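Local coordinates for protein paenibacillus xanthan lyase (PDB 6F2P) that probably cleaves, by beta-elimination, the terminal mannosyl-glucuronosyl linkage in the side chains of xanthan, as a polysaccharide lyase of family 8, at residues N401-H406 against V430-L435; N514-S519 against R597-L602. All coordinates share one frame; numbering follows the deposited sequence.

Overall arrangement
Following the chain, the loop 401-406 comes after strand 380-385, and interaction 1 returns to it from 430-435, closing an excursion of 23 residues that includes strand 411-415 and helix 426-429. The chain then runs on to strand 508-516, where interaction 2 opens; it closes on strand 595-607 after 77 intervening residues, none of them helical. The two contacts are in series, neither nested nor crossed, and their centres lie about 15 Å apart within the family 8 super-sandwich region. Interaction 2 pairs neighbouring strands of a five-stranded sheet; interaction 1 joins two loops beside it. They touch where Asn514 ND2 probably bonds to Arg434 O and Val430 packs on Phe599.

Interaction 1. Residues N401-H406 against V430-L435; sequences NNKGWH and VDNYRL
Two type I turns, Asn401 to Gly404 and Asp431 to Arg434, face each other without a direct hydrogen bond between the segments; water and ring contacts join them. One water donates to Lys403 O (2.8 Å) and Asn432 O (2.8 Å) and accepts from His406 N, tying three backbone groups together. A second accepts from Lys403 NZ and can donate to Val430 O, 2.8 Å from the water oxygen; the lysine chain, bent at chi3 (90°), carries its CE past Asn432 OD1. The aromatic contact pairs Trp405 with Tyr433: the planes lie 16° apart with centroids 4.8 Å apart, so the offset rings barely overlap, and Trp405 CZ3 rests over one face of the tyrosine, 3.5 Å from Tyr433 CE1. One face of the indole is covered within its own segment by Lys403 CA, over the ring centre, and by Asn402 O toward the rim. Among edge contacts, His406 turns CD2 to Asn432 O (3.4 Å), in the imidazole plane, while its two nitrogens bond to Asp409 OD2 and Thr444 O; this pairing is consistent with a protonated ring. Leu435 CD1 packs against the His406 carbonyl carbon. Within 430-435, Asp431 OD1 accepts from Tyr433 N (2.9 Å), met from above the carboxylate plane. This bond makes an Asx turn at the start of the second type I turn, in a loop of the family 8 super-sandwich domain.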
# COMPACT_ATOMS: atom_id res chain seq x y z
N ASN A 401 13.57 13.57 16.55
CA ASN A 401 13.84 13.09 15.20
C ASN A 401 14.24 14.24 14.28
O ASN A 401 13.74 14.35 13.16
CB ASN A 401 12.62 12.34 14.65
CG ASN A 401 12.96 11.44 13.49
OD1 ASN A 401 14.11 11.01 13.33
ND2 ASN A 401 11.97 11.13 12.65
N ASN A 402 15.15 15.09 14.75
CA ASN A 402 15.47 16.32 14.05
C ASN A 402 16.23 16.10 12.76
O ASN A 402 16.11 16.89 11.83
CB ASN A 402 16.26 17.28 14.95
CG ASN A 402 15.53 17.62 16.22
OD1 ASN A 402 14.30 17.70 16.25
ND2 ASN A 402 16.28 17.83 17.29
N LYS A 403 17.01 15.01 12.70
CA LYS A 403 17.79 14.69 11.51
C LYS A 403 17.16 13.58 10.65
O LYS A 403 17.85 12.89 9.91
CB LYS A 403 19.21 14.30 11.90
CG LYS A 403 20.04 15.44 12.47
CD LYS A 403 21.06 14.92 13.47
CE LYS A 403 22.37 14.56 12.83
NZ LYS A 403 23.37 14.05 13.83
N GLY A 404 15.85 13.42 10.73
CA GLY A 404 15.19 12.33 10.04
C GLY A 404 14.83 12.64 8.60
O GLY A 404 14.07 11.90 7.97
N TRP A 405 15.40 13.73 8.08
CA TRP A 405 15.08 14.29 6.76
C TRP A 405 14.81 13.27 5.65
O TRP A 405 13.85 13.40 4.90
CB TRP A 405 16.20 15.23 6.30
CG TRP A 405 16.60 16.25 7.34
CD1 TRP A 405 15.81 17.24 7.87
CD2 TRP A 405 17.88 16.39 7.96
NE1 TRP A 405 16.53 17.97 8.79
CE2 TRP A 405 17.80 17.47 8.86
CE3 TRP A 405 19.09 15.69 7.85
CZ2 TRP A 405 18.89 17.88 9.62
CZ3 TRP A 405 20.16 16.10 8.61
CH2 TRP A 405 20.06 17.18 9.49
N HIS A 406 15.67 12.26 5.54
CA HIS A 406 15.62 11.34 4.42
C HIS A 406 15.22 9.92 4.80
O HIS A 406 15.37 8.99 4.01
CB HIS A 406 16.98 11.34 3.70
CG HIS A 406 17.46 12.70 3.31
ND1 HIS A 406 16.79 13.49 2.40
CD2 HIS A 406 18.53 13.42 3.72
CE1 HIS A 406 17.43 14.64 2.25
NE2 HIS A 406 18.49 14.62 3.05
N VAL A 430 25.84 8.16 12.29
CA VAL A 430 25.70 8.02 10.84
C VAL A 430 25.49 9.37 10.14
O VAL A 430 24.94 10.30 10.72
CB VAL A 430 24.54 7.05 10.46
CG1 VAL A 430 23.19 7.70 10.73
CG2 VAL A 430 24.63 6.63 9.01
N ASP A 431 25.95 9.48 8.90
CA ASP A 431 25.68 10.67 8.12
C ASP A 431 24.22 10.62 7.63
O ASP A 431 23.91 9.94 6.65
CB ASP A 431 26.64 10.77 6.93
CG ASP A 431 26.42 12.03 6.12
OD1 ASP A 431 25.46 12.78 6.42
OD2 ASP A 431 27.20 12.26 5.16
N ASN A 432 23.35 11.36 8.32
CA ASN A 432 21.92 11.36 7.98
C ASN A 432 21.60 12.05 6.66
O ASN A 432 20.44 12.10 6.26
CB ASN A 432 21.10 11.99 9.11
CG ASN A 432 20.93 11.05 10.29
OD1 ASN A 432 21.66 11.14 11.27
ND2 ASN A 432 19.96 10.14 10.18
N TYR A 433 22.62 12.59 6.00
CA TYR A 433 22.43 13.14 4.66
C TYR A 433 22.60 12.04 3.60
O TYR A 433 22.25 12.23 2.44
CB TYR A 433 23.41 14.28 4.40
CG TYR A 433 23.24 15.48 5.32
CD1 TYR A 433 22.17 16.34 5.17
CD2 TYR A 433 24.16 15.75 6.32
CE1 TYR A 433 22.01 17.44 6.00
CE2 TYR A 433 24.02 16.84 7.16
CZ TYR A 433 22.94 17.68 7.00
OH TYR A 433 22.79 18.77 7.84
N ARG A 434 23.11 10.89 4.04
CA ARG A 434 23.39 9.77 3.16
C ARG A 434 22.89 8.45 3.73
O ARG A 434 23.68 7.53 3.94
CB ARG A 434 24.89 9.66 2.90
CG ARG A 434 25.45 10.81 2.08
CD ARG A 434 26.90 10.59 1.69
NE ARG A 434 27.32 11.58 0.70
CZ ARG A 434 28.57 12.00 0.56
NH1 ARG A 434 29.53 11.53 1.34
NH2 ARG A 434 28.87 12.90 -0.38
N LEU A 435 21.59 8.38 3.98
CA LEU A 435 20.96 7.14 4.43
C LEU A 435 20.81 6.13 3.28
O LEU A 435 20.46 6.50 2.15
CB LEU A 435 19.60 7.45 5.06
CG LEU A 435 19.65 8.30 6.33
CD1 LEU A 435 18.25 8.58 6.89
CD2 LEU A 435 20.52 7.60 7.36
O HOH W 1 17.81 12.22 7.19
O HOH W 2 24.00 11.10 13.22

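Interaction 2. Residues N514-S519 against R597-L602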
# COMPACT_ATOMS: atom_id res chain seq x y z
N ASN A 514 25.67 2.52 3.67
CA ASN A 514 26.27 3.33 4.71
C ASN A 514 26.33 2.48 5.97
O ASN A 514 25.53 2.65 6.87
CB ASN A 514 25.49 4.63 4.96
CG ASN A 514 26.32 5.68 5.68
OD1 ASN A 514 27.35 5.36 6.27
ND2 ASN A 514 25.89 6.93 5.62
N ARG A 515 27.27 1.54 6.00
CA ARG A 515 27.26 0.49 7.00
C ARG A 515 28.15 0.81 8.18
O ARG A 515 29.27 1.29 8.00
CB ARG A 515 27.76 -0.82 6.38
CG ARG A 515 27.46 -2.07 7.20
CD ARG A 515 26.02 -2.49 7.00
NE ARG A 515 25.68 -3.71 7.73
CZ ARG A 515 24.44 -4.16 7.87
NH1 ARG A 515 23.44 -3.49 7.32
NH2 ARG A 515 24.20 -5.27 8.56
N LYS A 516 27.67 0.54 9.39
CA LYS A 516 28.51 0.69 10.57
C LYS A 516 29.46 -0.49 10.67
O LYS A 516 29.06 -1.63 10.48
CB LYS A 516 27.67 0.80 11.84
CG LYS A 516 28.43 1.42 12.99
CD LYS A 516 27.98 0.86 14.31
CE LYS A 516 26.52 1.09 14.53
NZ LYS A 516 26.04 0.23 15.64
N LEU A 517 30.72 -0.20 11.00
CA LEU A 517 31.77 -1.21 10.99
C LEU A 517 32.14 -1.66 12.40
O LEU A 517 31.55 -1.21 13.38
CB LEU A 517 33.00 -0.67 10.25
CG LEU A 517 32.65 -0.11 8.87
CD1 LEU A 517 33.89 0.38 8.13
CD2 LEU A 517 31.93 -1.17 8.05
N ASN A 518 33.12 -2.56 12.50
CA ASN A 518 33.63 -2.96 13.80
C ASN A 518 34.36 -1.80 14.47
O ASN A 518 34.48 -0.72 13.88
CB ASN A 518 34.50 -4.21 13.71
CG ASN A 518 35.71 -4.03 12.80
OD1 ASN A 518 36.26 -2.94 12.67
ND2 ASN A 518 36.13 -5.13 12.19
N SER A 519 34.87 -2.01 15.68
CA SER A 519 35.42 -0.91 16.47
C SER A 519 36.69 -0.34 15.85
O SER A 519 37.03 0.82 16.08
CB SER A 519 35.64 -1.32 17.92
OG SER A 519 36.61 -2.35 18.01
N ARG A 597 31.67 6.28 15.99
CA ARG A 597 31.47 5.01 15.29
C ARG A 597 32.04 5.06 13.88
O ARG A 597 32.17 6.13 13.28
CB ARG A 597 29.98 4.67 15.27
CG ARG A 597 29.42 4.37 16.63
CD ARG A 597 30.15 3.19 17.22
NE ARG A 597 29.56 2.73 18.47
CZ ARG A 597 30.03 3.03 19.67
NH1 ARG A 597 31.11 3.80 19.79
NH2 ARG A 597 29.42 2.57 20.76
N ASN A 598 32.38 3.88 13.34
CA ASN A 598 32.99 3.78 12.01
C ASN A 598 32.02 3.34 10.94
O ASN A 598 31.18 2.47 11.17
CB ASN A 598 34.18 2.82 12.06
CG ASN A 598 35.19 3.19 13.12
OD1 ASN A 598 35.59 4.36 13.22
ND2 ASN A 598 35.59 2.21 13.93
N PHE A 599 32.13 3.94 9.75
CA PHE A 599 31.18 3.68 8.67
C PHE A 599 31.85 3.46 7.31
O PHE A 599 32.84 4.10 6.98
CB PHE A 599 30.18 4.82 8.55
CG PHE A 599 29.20 4.91 9.69
CD1 PHE A 599 29.53 5.59 10.85
CD2 PHE A 599 27.95 4.33 9.59
CE1 PHE A 599 28.62 5.68 11.91
CE2 PHE A 599 27.03 4.42 10.63
CZ PHE A 599 27.37 5.09 11.80
N MET A 600 31.26 2.56 6.53
CA MET A 600 31.61 2.39 5.12
C MET A 600 30.45 2.90 4.27
O MET A 600 29.36 2.33 4.29
CB MET A 600 31.86 0.92 4.79
CG MET A 600 32.00 0.67 3.29
SD MET A 600 33.38 1.60 2.56
CE MET A 600 34.76 0.79 3.38
N THR A 601 30.70 3.97 3.53
CA THR A 601 29.66 4.59 2.73
C THR A 601 29.94 4.43 1.23
O THR A 601 31.01 4.81 0.75
CB THR A 601 29.57 6.08 3.06
OG1 THR A 601 29.58 6.24 4.48
CG2 THR A 601 28.30 6.69 2.51
N LEU A 602 28.98 3.86 0.50
CA LEU A 602 29.10 3.70 -0.95
C LEU A 602 27.94 4.43 -1.62
O LEU A 602 26.80 4.30 -1.17
CB LEU A 602 29.07 2.22 -1.32
CG LEU A 602 30.04 1.27 -0.59
CD1 LEU A 602 29.78 -0.17 -0.97
CD2 LEU A 602 31.48 1.63 -0.87
O HOH W 3 32.00 1.76 14.81
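Strands 508-516 and 595-607 run antiparallel as neighbours in a five-stranded sheet of the family 8 super-sandwich domain, and Asn598, Asn514 and Lys516 bury the most surface between these segments. Arg515 and Met600 form the hydrogen-bonded pair at the middle, Arg515 N to Met600 O and Met600 N to Arg515 O, both 2.8 Å; on either side of it the non-hydrogen-bonded pairs Asn514-Thr601 and Lys516-Phe599 project to the same face. Asn514, with CG anti to the backbone N (chi1 -161°), lies alongside Thr601. A weak, unsettled bond links Thr601 OG1 to Asn514 OD1 (3.0 Å), while Asn514 ND2 reaches Arg434 O. Lys516 sets its CG over one face of the Phe599 ring, a CH-pi contact 4.2 Å from CG to the ring centroid; beyond this its chain bends to bring NZ to Asn423 O and Ser420 O. Phe426 of helix 426-429 covers Lys516 and Phe599 on this face. On the other face, Arg515 and Met600 meet Leu550 of strand 545-550, which belongs to the nine-stranded sheet. Leu517 turns toward the partner strand and sets CD2 on Met600 CB. Asn598 grips 517-519 through backbone and side chain. Its backbone O takes Leu517 N (2.7 Å), and its side-chain amide reaches past the pairing into the turn, where ND2 also makes a weak bond to Ser519 O. Its stronger bond, Asn598 ND2 to Asn518 O at 3.1 Å, is almost straight at 171° and lies in the plane of both the amide and the carbonyl.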